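Local atomic coordinates of LpxE (Aquifex aeolicus, PDB entry 6EBU), a protein that removes the 1-phosphate group from lipid A as a membrane-embedded phosphatase, probably by the hydrolytic chemistry of the PAP2 superfamily. Residues Val94-Leu100 and Glu142-Val148. The protein carries 1 engineered substitution. Numbering follows the deposited sequence.
Sequences VNLLFPL and ERIYAGV. With BOG (octyl beta-D-glucopyranoside), chain F; SO4 (sulfate ion), chain B.
Phe98 lies against Ala146 and the paired side chains of Glu142 and Arg143. Its CB sits near Val148 CG1 and C6' of the octyl glucoside. CG is anti to the carbonyl carbon (chi1 -44°), which brings CD2 and CE2 alongside the Ala146 methyl, each 3.6 Å from Ala146 CB. Phe98 CG meets C6' of the glucoside at 3.5 Å, with CD1 beside it; C6' lies over one ring face, offset toward the rim, and CB of Leu97 over the opposite face. CE2 also lies 3.4 Å from Glu142 OE1, which comes in at the ring edge with the carboxylate plane nearly perpendicular. CZ, at the tip, has the same oxygen at a looser distance. Glu142 OE1 uses its syn lone pair to take a salt-bridging hydrogen bond from Arg143 NH1, 2.8 Å long and in the guanidinium plane. Val148 CG2 covers one guanidinium face, while Arg143 NE and NH2 both donate to sulfate O1. Replacing Arg143 by an alanine would probably leave the Glu142 carboxylate without its charged mate and the sulfate without two of its donors. Lys79, Arg86, His149 and Gly108 also bind the sulfate, consistent with a phosphate pocket of the PAP2 family. Leu97 N donates to Ala146 O (2.9 Å). Gly147 closes helix 126-145 in a Schellman motif. The loop between helices 87-90 and 108-121 packs on this C-terminal end, with helix 28-37 touching Leu97 and Tyr145, and helix 151-170 touching Arg143.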
# COMPACT_ATOMS: atom_id res chain seq x y z
N VAL A 94 -17.52 11.64 0.94
CA VAL A 94 -16.21 11.09 0.59
C VAL A 94 -16.13 10.97 -0.92
O VAL A 94 -17.03 10.42 -1.57
CB VAL A 94 -15.98 9.74 1.27
CG1 VAL A 94 -14.89 8.96 0.56
CG2 VAL A 94 -15.63 9.94 2.74
N ASN A 95 -15.04 11.48 -1.50
CA ASN A 95 -14.78 11.34 -2.92
C ASN A 95 -14.20 9.95 -3.17
O ASN A 95 -13.05 9.67 -2.80
CB ASN A 95 -13.85 12.44 -3.41
CG ASN A 95 -14.45 13.82 -3.23
OD1 ASN A 95 -15.39 14.20 -3.93
ND2 ASN A 95 -13.90 14.59 -2.29
N LEU A 96 -14.99 9.08 -3.79
CA LEU A 96 -14.67 7.67 -3.95
C LEU A 96 -14.32 7.37 -5.40
O LEU A 96 -15.07 7.72 -6.31
CB LEU A 96 -15.84 6.79 -3.51
CG LEU A 96 -15.76 6.07 -2.17
CD1 LEU A 96 -16.85 5.01 -2.09
CD2 LEU A 96 -14.39 5.45 -1.97
N LEU A 97 -13.18 6.70 -5.60
CA LEU A 97 -12.83 6.19 -6.92
C LEU A 97 -13.12 4.70 -7.07
O LEU A 97 -13.34 4.23 -8.19
CB LEU A 97 -11.35 6.45 -7.22
CG LEU A 97 -10.98 7.89 -7.56
CD1 LEU A 97 -9.47 8.06 -7.59
CD2 LEU A 97 -11.59 8.30 -8.89
N PHE A 98 -13.12 3.94 -5.97
CA PHE A 98 -13.41 2.52 -5.99
C PHE A 98 -14.45 2.19 -4.92
O PHE A 98 -14.40 2.74 -3.82
CB PHE A 98 -12.14 1.68 -5.75
CG PHE A 98 -10.94 2.16 -6.51
CD1 PHE A 98 -10.94 2.18 -7.90
CD2 PHE A 98 -9.80 2.58 -5.85
CE1 PHE A 98 -9.83 2.61 -8.61
CE2 PHE A 98 -8.69 3.01 -6.55
CZ PHE A 98 -8.70 3.03 -7.93
N PRO A 99 -15.40 1.31 -5.22
CA PRO A 99 -16.47 0.97 -4.26
C PRO A 99 -16.01 -0.01 -3.18
O PRO A 99 -16.36 -1.19 -3.17
CB PRO A 99 -17.57 0.38 -5.16
CG PRO A 99 -17.10 0.58 -6.59
CD PRO A 99 -15.62 0.65 -6.52
N LEU A 100 -15.21 0.49 -2.25
CA LEU A 100 -14.72 -0.29 -1.12
C LEU A 100 -15.25 0.31 0.17
O LEU A 100 -15.34 1.54 0.30
CB LEU A 100 -13.19 -0.34 -1.10
CG LEU A 100 -12.54 -0.92 -2.36
CD1 LEU A 100 -11.03 -0.92 -2.22
CD2 LEU A 100 -13.06 -2.32 -2.63
N GLU A 142 -2.36 7.04 -3.32
CA GLU A 142 -3.49 6.71 -4.17
C GLU A 142 -4.66 6.16 -3.36
O GLU A 142 -5.82 6.48 -3.64
CB GLU A 142 -3.06 5.71 -5.25
CG GLU A 142 -4.20 5.11 -6.04
CD GLU A 142 -4.42 3.65 -5.70
OE1 GLU A 142 -5.54 3.30 -5.26
OE2 GLU A 142 -3.47 2.86 -5.85
N ARG A 143 -4.37 5.34 -2.35
CA ARG A 143 -5.44 4.76 -1.54
C ARG A 143 -6.24 5.84 -0.82
O ARG A 143 -7.47 5.76 -0.72
CB ARG A 143 -4.86 3.76 -0.53
CG ARG A 143 -4.03 2.65 -1.15
CD ARG A 143 -4.71 2.05 -2.37
NE ARG A 143 -5.66 1.01 -2.01
CZ ARG A 143 -6.66 0.61 -2.79
NH1 ARG A 143 -6.84 1.17 -3.98
NH2 ARG A 143 -7.48 -0.35 -2.38
N ILE A 144 -5.56 6.87 -0.31
CA ILE A 144 -6.25 7.96 0.36
C ILE A 144 -6.99 8.83 -0.65
O ILE A 144 -8.14 9.22 -0.43
CB ILE A 144 -5.27 8.79 1.20
CG1 ILE A 144 -4.40 7.87 2.06
CG2 ILE A 144 -6.01 9.79 2.08
CD1 ILE A 144 -3.32 8.60 2.82
N TYR A 145 -6.34 9.14 -1.78
CA TYR A 145 -7.00 9.94 -2.81
C TYR A 145 -8.24 9.25 -3.35
O TYR A 145 -9.23 9.92 -3.67
CB TYR A 145 -6.02 10.23 -3.95
CG TYR A 145 -6.60 11.15 -5.00
CD1 TYR A 145 -6.48 12.53 -4.89
CD2 TYR A 145 -7.27 10.64 -6.10
CE1 TYR A 145 -7.02 13.38 -5.85
CE2 TYR A 145 -7.81 11.47 -7.06
CZ TYR A 145 -7.68 12.84 -6.93
OH TYR A 145 -8.22 13.68 -7.88
N ALA A 146 -8.22 7.92 -3.45
CA ALA A 146 -9.39 7.18 -3.91
C ALA A 146 -10.51 7.15 -2.88
O ALA A 146 -11.62 6.72 -3.21
CB ALA A 146 -8.99 5.75 -4.28
N GLY A 147 -10.25 7.58 -1.65
CA GLY A 147 -11.26 7.57 -0.61
C GLY A 147 -11.52 6.22 0.02
O GLY A 147 -12.55 6.05 0.69
N VAL A 148 -10.62 5.25 -0.17
CA VAL A 148 -10.84 3.90 0.35
C VAL A 148 -9.99 3.60 1.58
O VAL A 148 -10.17 2.53 2.18
CB VAL A 148 -10.58 2.83 -0.73
CG1 VAL A 148 -11.48 3.07 -1.93
CG2 VAL A 148 -9.11 2.83 -1.14
O1 BOG F . -7.93 -5.11 -2.94
C1' BOG F . -6.79 -4.68 -3.68
C2' BOG F . -7.22 -4.35 -5.13
C3' BOG F . -6.27 -3.26 -5.72
C4' BOG F . -7.11 -2.11 -6.34
C5' BOG F . -8.31 -1.77 -5.42
C6' BOG F . -9.33 -0.92 -6.19
C7' BOG F . -10.19 -1.81 -7.09
C8' BOG F . -11.06 -2.72 -6.23
S SO4 B . -6.57 -2.80 0.37
O1 SO4 B . -5.91 -1.59 -0.14
O2 SO4 B . -7.98 -2.77 0.01
O3 SO4 B . -6.43 -2.83 1.82
O4 SO4 B . -5.94 -3.98 -0.21
O HOH W 1 -14.22 4.04 1.57